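Local coordinates for DNA mismatch repair protein MLH3 (Saccharomyces cerevisiae S288C, PDB 6RMN) that takes part in DNA mismatch repair, correcting insertion-deletion loops as one subunit of the MutLbeta heterodimer, at residues D52-I55 and R56-L60; L65-V69 and T70-V74; V184-E187 and I188-K192. All blocks are in the same frame, centred on the assembly; numbering follows the deposited sequence.

Contact 1: residues D52-I55 and R56-L60; sequences DERI and RLEEL. With ZN (zinc ion), chain C; ZN (zinc ion), chain D.
Glu58 OE2 is gripped by several groups. Arg54 NE reaches it at 3.2 Å in a salt bridge, one turn back along helix 48-69, with NH2 equally near, and Asn221 N bonds to it too. His220 N holds OE1, and these two amides probably limit how the carboxylate can turn. The Arg54 chain bends at chi2 and chi3 to bring its end round, and the guanidinium and carboxylate planes are nearly perpendicular, 86° apart. Leu57 CD2 covers one guanidinium face, off centre, 3.7 Å from NH2.

A second, longer salt bridge joins Asp52 OD1 to Arg56 NE at 3.5 Å. The Arg56 chain runs extended from CG to NE past Asp52 O. Asp52 OD2 has a firmer partner in Val198 N. Ile55 and Glu59 lie side by side, with CG2 of Ile55 3.6 Å from OE2 of Glu59. The backbone keeps its helical bonds, with Leu57 N to Glu53 O at 2.9 Å.

With CG anti to the backbone N (chi1 -177°), the extended Glu53 chain carries the carboxylate between two metals. OE1 binds one zinc ion at 2.0 Å and OE2 the other at 2.3 Å. Ala226 N also bonds to OE2. His49 and Cys194 also bind the first zinc, Cys225 and His227 the second. This is a two-zinc centre bridged by a glutamate, in the C-terminal part of this MutL-family protein.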
loop_
_atom_site.group_PDB
_atom_site.type_symbol
_atom_site.label_atom_id
_atom_site.label_comp_id
_atom_site.label_asym_id
_atom_site.label_seq_id
_atom_site.Cartn_x
_atom_site.Cartn_y
_atom_site.Cartn_z
ATOM N N ASP B 52 -0.724 -2.419 -15.711
ATOM C CA ASP B 52 -0.415 -1.475 -16.777
ATOM C C ASP B 52 -0.919 -1.970 -18.143
ATOM O O ASP B 52 -1.561 -1.202 -18.873
ATOM C CB ASP B 52 1.101 -1.178 -16.808
ATOM C CG ASP B 52 1.466 0.107 -17.534
ATOM O OD1 ASP B 52 0.580 1.008 -17.656
ATOM O OD2 ASP B 52 2.632 0.231 -17.963
ATOM N N GLU B 53 -0.666 -3.260 -18.458
ATOM C CA GLU B 53 -1.106 -3.933 -19.687
ATOM C C GLU B 53 -2.636 -3.890 -19.825
ATOM O O GLU B 53 -3.126 -3.629 -20.923
ATOM C CB GLU B 53 -0.597 -5.379 -19.704
ATOM C CG GLU B 53 -0.923 -6.182 -20.946
ATOM C CD GLU B 53 -0.389 -7.590 -20.821
ATOM O OE1 GLU B 53 0.850 -7.765 -20.882
ATOM O OE2 GLU B 53 -1.203 -8.512 -20.597
ATOM N N ARG B 54 -3.371 -4.103 -18.711
ATOM C CA ARG B 54 -4.826 -4.048 -18.661
ATOM C C ARG B 54 -5.373 -2.654 -19.015
ATOM O O ARG B 54 -6.303 -2.543 -19.830
ATOM C CB ARG B 54 -5.345 -4.473 -17.279
ATOM C CG ARG B 54 -6.870 -4.500 -17.203
ATOM C CD ARG B 54 -7.352 -5.731 -17.915
ATOM N NE ARG B 54 -8.264 -5.431 -18.998
ATOM C CZ ARG B 54 -8.846 -6.354 -19.751
ATOM N NH1 ARG B 54 -8.591 -7.644 -19.552
ATOM N NH2 ARG B 54 -9.680 -6.000 -20.711
ATOM N N ILE B 55 -4.822 -1.612 -18.363
ATOM C CA ILE B 55 -5.201 -0.211 -18.584
ATOM C C ILE B 55 -4.966 0.131 -20.057
ATOM O O ILE B 55 -5.807 0.783 -20.680
ATOM C CB ILE B 55 -4.398 0.764 -17.642
ATOM C CG1 ILE B 55 -4.690 0.486 -16.144
ATOM C CG2 ILE B 55 -4.669 2.244 -17.988
ATOM C CD1 ILE B 55 -3.581 0.914 -15.187
ATOM N N ARG B 56 -3.802 -0.288 -20.585
ATOM C CA ARG B 56 -3.372 -0.011 -21.951
ATOM C C ARG B 56 -4.244 -0.687 -22.991
ATOM O O ARG B 56 -4.551 -0.055 -23.998
ATOM C CB ARG B 56 -1.888 -0.352 -22.133
ATOM C CG ARG B 56 -0.973 0.698 -21.532
ATOM C CD ARG B 56 0.489 0.345 -21.716
ATOM N NE ARG B 56 1.372 1.315 -21.052
ATOM C CZ ARG B 56 1.812 2.444 -21.603
ATOM N NH1 ARG B 56 1.467 2.767 -22.839
ATOM N NH2 ARG B 56 2.595 3.263 -20.916
ATOM N N LEU B 57 -4.679 -1.941 -22.727
ATOM C CA LEU B 57 -5.549 -2.715 -23.607
ATOM C C LEU B 57 -6.913 -2.078 -23.742
ATOM O O LEU B 57 -7.373 -1.860 -24.860
ATOM C CB LEU B 57 -5.685 -4.186 -23.152
ATOM C CG LEU B 57 -6.592 -5.049 -24.040
ATOM C CD1 LEU B 57 -5.909 -5.401 -25.368
ATOM C CD2 LEU B 57 -7.073 -6.254 -23.307
ATOM N N GLU B 58 -7.543 -1.754 -22.619
ATOM C CA GLU B 58 -8.860 -1.121 -22.607
ATOM C C GLU B 58 -8.871 0.253 -23.340
ATOM O O GLU B 58 -9.884 0.586 -23.961
ATOM C CB GLU B 58 -9.405 -1.042 -21.178
ATOM C CG GLU B 58 -9.622 -2.423 -20.576
ATOM C CD GLU B 58 -10.690 -2.526 -19.508
ATOM O OE1 GLU B 58 -11.345 -1.497 -19.232
ATOM O OE2 GLU B 58 -10.883 -3.635 -18.958
ATOM N N GLU B 59 -7.722 1.002 -23.324
ATOM C CA GLU B 59 -7.552 2.267 -24.043
ATOM C C GLU B 59 -7.495 1.984 -25.540
ATOM O O GLU B 59 -8.093 2.723 -26.327
ATOM C CB GLU B 59 -6.261 2.991 -23.608
ATOM C CG GLU B 59 -6.354 3.685 -22.252
ATOM C CD GLU B 59 -5.076 4.176 -21.580
ATOM O OE1 GLU B 59 -3.964 3.977 -22.130
ATOM O OE2 GLU B 59 -5.197 4.766 -20.481
ATOM N N LEU B 60 -6.771 0.914 -25.932
ATOM C CA LEU B 60 -6.594 0.494 -27.334
ATOM C C LEU B 60 -7.902 0.024 -27.947
ATOM O O LEU B 60 -8.212 0.394 -29.086
ATOM C CB LEU B 60 -5.497 -0.590 -27.471
ATOM C CG LEU B 60 -4.032 -0.128 -27.313
ATOM C CD1 LEU B 60 -3.094 -1.290 -27.305
ATOM C CD2 LEU B 60 -3.630 0.838 -28.398
HETATM ZN ZN ZN C . 2.466 -8.891 -20.820
HETATM ZN ZN ZN D . -0.730 -10.752 -20.166
#

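Contact 2: residues L65-V69 and T70-V74; sequences LTEVV and TGTFV
The Phe73 ring has Val68 over one face and the Glu67 carboxylate at its edge. This is the C-terminal end of helix 48-69, closed by a Schellman motif. Val68 CG2 sits 4.2 Å from the ring centroid, 28° off the normal, in a CH-pi contact. Val68 and Phe73 lie side by side and point the same way. Glu67 OE1 lies near the ring plane, 3.3 Å from Phe73 CD1. The carboxylate plane is turned 63° from the ring, so the two groups do not stack. The ring is placed there by its first torsion, which sets CG anti to the backbone N, and Pro125 also touches it.

Gly71 has positive phi, which turns the chain back over the last turn. Thr72 N then bonds to Glu67 O at 2.8 Å, with the donor in the carbonyl plane. Gly71 N makes a weak bond to Val68 O. After the turn the chain passes beside the helix, and Phe73 packs against Glu67 and Val68. The turn lies at the surface, but Val68 is buried, with Trp103 and Met158 packed on it. The loop goes on to strand 76-77.

Two donors from Thr70 share Thr66 O. The backbone N of Thr70 is 3.2 Å from this oxygen in the normal helical bond. Thr70 OG1 donates to it from the opposite face of the carbonyl plane. The hydroxyl gets there because chi1 of 65° places it between its own N and carbonyl carbon, which folds it back over the helix and brings Thr70 OG1 to 2.7 Å from Thr66 O.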
loop_
_atom_site.group_PDB
_atom_site.type_symbol
_atom_site.label_atom_id
_atom_site.label_comp_id
_atom_site.label_asym_id
_atom_site.label_seq_id
_atom_site.Cartn_x
_atom_site.Cartn_y
_atom_site.Cartn_z
ATOM N N LEU B 65 -12.784 0.573 -31.391
ATOM C CA LEU B 65 -14.228 0.435 -31.524
ATOM C C LEU B 65 -14.949 1.771 -31.728
ATOM O O LEU B 65 -15.984 1.770 -32.377
ATOM C CB LEU B 65 -14.815 -0.388 -30.370
ATOM C CG LEU B 65 -14.526 -1.891 -30.516
ATOM C CD1 LEU B 65 -14.442 -2.578 -29.192
ATOM C CD2 LEU B 65 -15.489 -2.573 -31.508
ATOM N N THR B 66 -14.382 2.903 -31.261
ATOM C CA THR B 66 -14.940 4.247 -31.490
ATOM C C THR B 66 -14.797 4.571 -32.980
ATOM O O THR B 66 -15.737 5.091 -33.571
ATOM C CB THR B 66 -14.271 5.296 -30.566
ATOM O OG1 THR B 66 -14.554 4.937 -29.224
ATOM C CG2 THR B 66 -14.781 6.708 -30.790
ATOM N N GLU B 67 -13.653 4.198 -33.594
ATOM C CA GLU B 67 -13.386 4.405 -35.018
ATOM C C GLU B 67 -14.320 3.569 -35.901
ATOM O O GLU B 67 -14.853 4.074 -36.890
ATOM C CB GLU B 67 -11.932 4.042 -35.355
ATOM C CG GLU B 67 -10.896 5.057 -34.914
ATOM C CD GLU B 67 -9.476 4.535 -35.015
ATOM O OE1 GLU B 67 -8.964 4.399 -36.152
ATOM O OE2 GLU B 67 -8.873 4.260 -33.953
ATOM N N VAL B 68 -14.483 2.287 -35.564
ATOM C CA VAL B 68 -15.298 1.340 -36.326
ATOM C C VAL B 68 -16.786 1.732 -36.295
ATOM O O VAL B 68 -17.411 1.831 -37.358
ATOM C CB VAL B 68 -15.011 -0.120 -35.861
ATOM C CG1 VAL B 68 -16.056 -1.111 -36.377
ATOM C CG2 VAL B 68 -13.605 -0.551 -36.277
ATOM N N VAL B 69 -17.326 2.000 -35.091
ATOM C CA VAL B 69 -18.729 2.375 -34.867
ATOM C C VAL B 69 -19.085 3.732 -35.522
ATOM O O VAL B 69 -20.225 3.900 -35.948
ATOM C CB VAL B 69 -19.098 2.306 -33.352
ATOM C CG1 VAL B 69 -20.465 2.922 -33.059
ATOM C CG2 VAL B 69 -19.051 0.866 -32.843
ATOM N N THR B 70 -18.124 4.672 -35.639
ATOM C CA THR B 70 -18.374 6.004 -36.226
ATOM C C THR B 70 -17.954 6.120 -37.713
ATOM O O THR B 70 -18.108 7.187 -38.313
ATOM C CB THR B 70 -17.734 7.113 -35.361
ATOM O OG1 THR B 70 -16.309 6.974 -35.379
ATOM C CG2 THR B 70 -18.259 7.129 -33.918
ATOM N N GLY B 71 -17.448 5.032 -38.287
ATOM C CA GLY B 71 -17.004 4.990 -39.678
ATOM C C GLY B 71 -15.793 5.860 -39.957
ATOM O O GLY B 71 -15.694 6.469 -41.026
ATOM N N THR B 72 -14.863 5.925 -38.991
ATOM C CA THR B 72 -13.633 6.723 -39.073
ATOM C C THR B 72 -12.359 5.854 -39.013
ATOM O O THR B 72 -11.257 6.391 -38.915
ATOM C CB THR B 72 -13.651 7.830 -38.002
ATOM O OG1 THR B 72 -13.969 7.244 -36.748
ATOM C CG2 THR B 72 -14.656 8.932 -38.308
ATOM N N PHE B 73 -12.511 4.517 -39.088
ATOM C CA PHE B 73 -11.393 3.574 -39.044
ATOM C C PHE B 73 -10.615 3.637 -40.358
ATOM O O PHE B 73 -11.194 3.419 -41.413
ATOM C CB PHE B 73 -11.889 2.147 -38.711
ATOM C CG PHE B 73 -10.828 1.136 -38.331
ATOM C CD1 PHE B 73 -9.842 1.453 -37.395
ATOM C CD2 PHE B 73 -10.858 -0.153 -38.844
ATOM C CE1 PHE B 73 -8.865 0.518 -37.039
ATOM C CE2 PHE B 73 -9.898 -1.097 -38.467
ATOM C CZ PHE B 73 -8.899 -0.750 -37.580
ATOM N N VAL B 74 -9.327 4.009 -40.294
ATOM C CA VAL B 74 -8.461 4.179 -41.473
ATOM C C VAL B 74 -8.305 2.862 -42.265
ATOM O O VAL B 74 -8.107 1.800 -41.680
ATOM C CB VAL B 74 -7.095 4.833 -41.092
ATOM C CG1 VAL B 74 -6.084 4.790 -42.239
ATOM C CG2 VAL B 74 -7.290 6.268 -40.602
#

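Contact 3: residues V184-E187 and I188-K192; sequences VFHE and ILNSK
His186 and Asn190 sit one turn apart on helix 183-196, with the imidazole and amide planes 75° apart. Asn190 OD1 lies at the edge of the ring, near its plane, but 4.0 Å from His186 ND1. That is packing distance. The stronger link is in the backbone, where Asn190 N bonds to His186 O at 2.8 Å. Asn190 CG stands anti to its own carbonyl carbon (chi1 -79°), which lays the amide group back over that same His186 O, with CG 3.3 Å away.

Ile188 folds back in a similar way over Val184. Its CG1 is 3.2 Å from Val184 O, and its CD1 meets Val184 CG2 at 4.2 Å. Leu189 CG rests 3.4 Å from Phe185 O. Ser191 N closes the next rung on Glu187 O at 3.1 Å. Glu187 itself is exposed.

The Asn190 side chain is about 7 Å from a bound zinc ion and also touches Ala226 and His227. An alanine here would remove the amide, and is likely to leave a gap beside His227 and the edge of His186.

The helix is packed on several sides. Leu189 sits on Leu57, Phe61 and Leu64 of helix 48-69, and Phe61 also meets the His186 ring edge-to-face. Met127 of helix 126-132 touches Phe185, Ile188 and Leu189, while Val184 reaches Tyr138 and Val142 of helix 136-151.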
loop_
_atom_site.group_PDB
_atom_site.type_symbol
_atom_site.label_atom_id
_atom_site.label_comp_id
_atom_site.label_asym_id
_atom_site.label_seq_id
_atom_site.Cartn_x
_atom_site.Cartn_y
_atom_site.Cartn_z
ATOM N N VAL B 184 -7.464 -11.676 -34.974
ATOM C CA VAL B 184 -6.226 -11.025 -35.420
ATOM C C VAL B 184 -6.081 -9.614 -34.826
ATOM O O VAL B 184 -4.966 -9.207 -34.532
ATOM C CB VAL B 184 -6.044 -11.051 -36.962
ATOM C CG1 VAL B 184 -7.119 -10.225 -37.681
ATOM C CG2 VAL B 184 -4.631 -10.604 -37.360
ATOM N N PHE B 185 -7.198 -8.884 -34.640
ATOM C CA PHE B 185 -7.164 -7.546 -34.067
ATOM C C PHE B 185 -6.853 -7.612 -32.566
ATOM O O PHE B 185 -5.985 -6.886 -32.096
ATOM C CB PHE B 185 -8.445 -6.771 -34.385
ATOM C CG PHE B 185 -8.538 -6.319 -35.819
ATOM C CD1 PHE B 185 -7.871 -5.187 -36.253
ATOM C CD2 PHE B 185 -9.312 -7.013 -36.733
ATOM C CE1 PHE B 185 -7.959 -4.773 -37.590
ATOM C CE2 PHE B 185 -9.402 -6.597 -38.067
ATOM C CZ PHE B 185 -8.721 -5.484 -38.486
ATOM N N HIS B 186 -7.493 -8.551 -31.850
ATOM C CA HIS B 186 -7.297 -8.870 -30.435
ATOM C C HIS B 186 -5.810 -9.141 -30.159
ATOM O O HIS B 186 -5.228 -8.528 -29.263
ATOM C CB HIS B 186 -8.095 -10.141 -30.114
ATOM C CG HIS B 186 -9.060 -10.008 -28.990
ATOM N ND1 HIS B 186 -8.632 -9.746 -27.696
ATOM C CD2 HIS B 186 -10.402 -10.169 -28.988
ATOM C CE1 HIS B 186 -9.727 -9.741 -26.956
ATOM N NE2 HIS B 186 -10.820 -9.981 -27.691
ATOM N N GLU B 187 -5.198 -10.037 -30.971
ATOM C CA GLU B 187 -3.789 -10.441 -30.919
ATOM C C GLU B 187 -2.860 -9.255 -31.074
ATOM O O GLU B 187 -1.928 -9.116 -30.278
ATOM C CB GLU B 187 -3.494 -11.506 -31.979
ATOM C CG GLU B 187 -4.060 -12.881 -31.638
ATOM C CD GLU B 187 -4.047 -13.948 -32.725
ATOM O OE1 GLU B 187 -3.590 -13.666 -33.857
ATOM O OE2 GLU B 187 -4.505 -15.077 -32.433
ATOM N N ILE B 188 -3.140 -8.367 -32.054
ATOM C CA ILE B 188 -2.347 -7.152 -32.278
ATOM C C ILE B 188 -2.412 -6.207 -31.059
ATOM O O ILE B 188 -1.366 -5.733 -30.607
ATOM C CB ILE B 188 -2.691 -6.442 -33.621
ATOM C CG1 ILE B 188 -2.375 -7.370 -34.838
ATOM C CG2 ILE B 188 -1.941 -5.117 -33.756
ATOM C CD1 ILE B 188 -2.971 -6.926 -36.195
ATOM N N LEU B 189 -3.626 -5.960 -30.516
ATOM C CA LEU B 189 -3.805 -5.067 -29.363
ATOM C C LEU B 189 -3.208 -5.654 -28.089
ATOM O O LEU B 189 -2.623 -4.904 -27.315
ATOM C CB LEU B 189 -5.275 -4.646 -29.147
ATOM C CG LEU B 189 -6.042 -3.985 -30.320
ATOM C CD1 LEU B 189 -7.268 -3.279 -29.808
ATOM C CD2 LEU B 189 -5.169 -2.994 -31.123
ATOM N N ASN B 190 -3.304 -6.994 -27.899
ATOM C CA ASN B 190 -2.739 -7.688 -26.744
ATOM C C ASN B 190 -1.249 -7.532 -26.695
ATOM O O ASN B 190 -0.718 -7.245 -25.615
ATOM C CB ASN B 190 -3.103 -9.173 -26.725
ATOM C CG ASN B 190 -4.495 -9.467 -26.234
ATOM O OD1 ASN B 190 -5.264 -8.560 -25.900
ATOM N ND2 ASN B 190 -4.856 -10.751 -26.200
ATOM N N SER B 191 -0.578 -7.681 -27.856
ATOM C CA SER B 191 0.874 -7.578 -27.963
ATOM C C SER B 191 1.393 -6.147 -27.874
ATOM O O SER B 191 2.488 -5.959 -27.355
ATOM C CB SER B 191 1.398 -8.284 -29.208
ATOM O OG SER B 191 1.009 -7.599 -30.386
ATOM N N LYS B 192 0.643 -5.148 -28.385
ATOM C CA LYS B 192 1.030 -3.730 -28.279
ATOM C C LYS B 192 0.963 -3.275 -26.804
ATOM O O LYS B 192 1.841 -2.544 -26.353
ATOM C CB LYS B 192 0.090 -2.837 -29.102
ATOM C CG LYS B 192 0.326 -2.843 -30.590
ATOM C CD LYS B 192 -0.637 -1.876 -31.278
ATOM C CE LYS B 192 -0.641 -1.983 -32.793
ATOM N NZ LYS B 192 0.636 -1.541 -33.409
#

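Contacts 1 and 2 lie in series on helix 48-69, their centres about 19 Å apart. Contact 1 is buried and mostly charged, and it carries the glutamate shared by the two zinc ions. Contact 2 is at the surface, where the same helix ends, and it relies on threonine hydroxyls, main-chain bonds and one aromatic ring. Contact 3 on helix 183-196, partly buried, mixes apolar side chains with a histidine-asparagine pair and touches both others. Leu57 CD1 of contact 1 packs 3.3 Å from Asn190 OD1, and Phe73 CZ of contact 2 lies 4.1 Å from Phe185 CE1. Helix 183-196 runs from the C-terminal turn of helix 48-69 back toward the metal centre, in roughly the opposite direction.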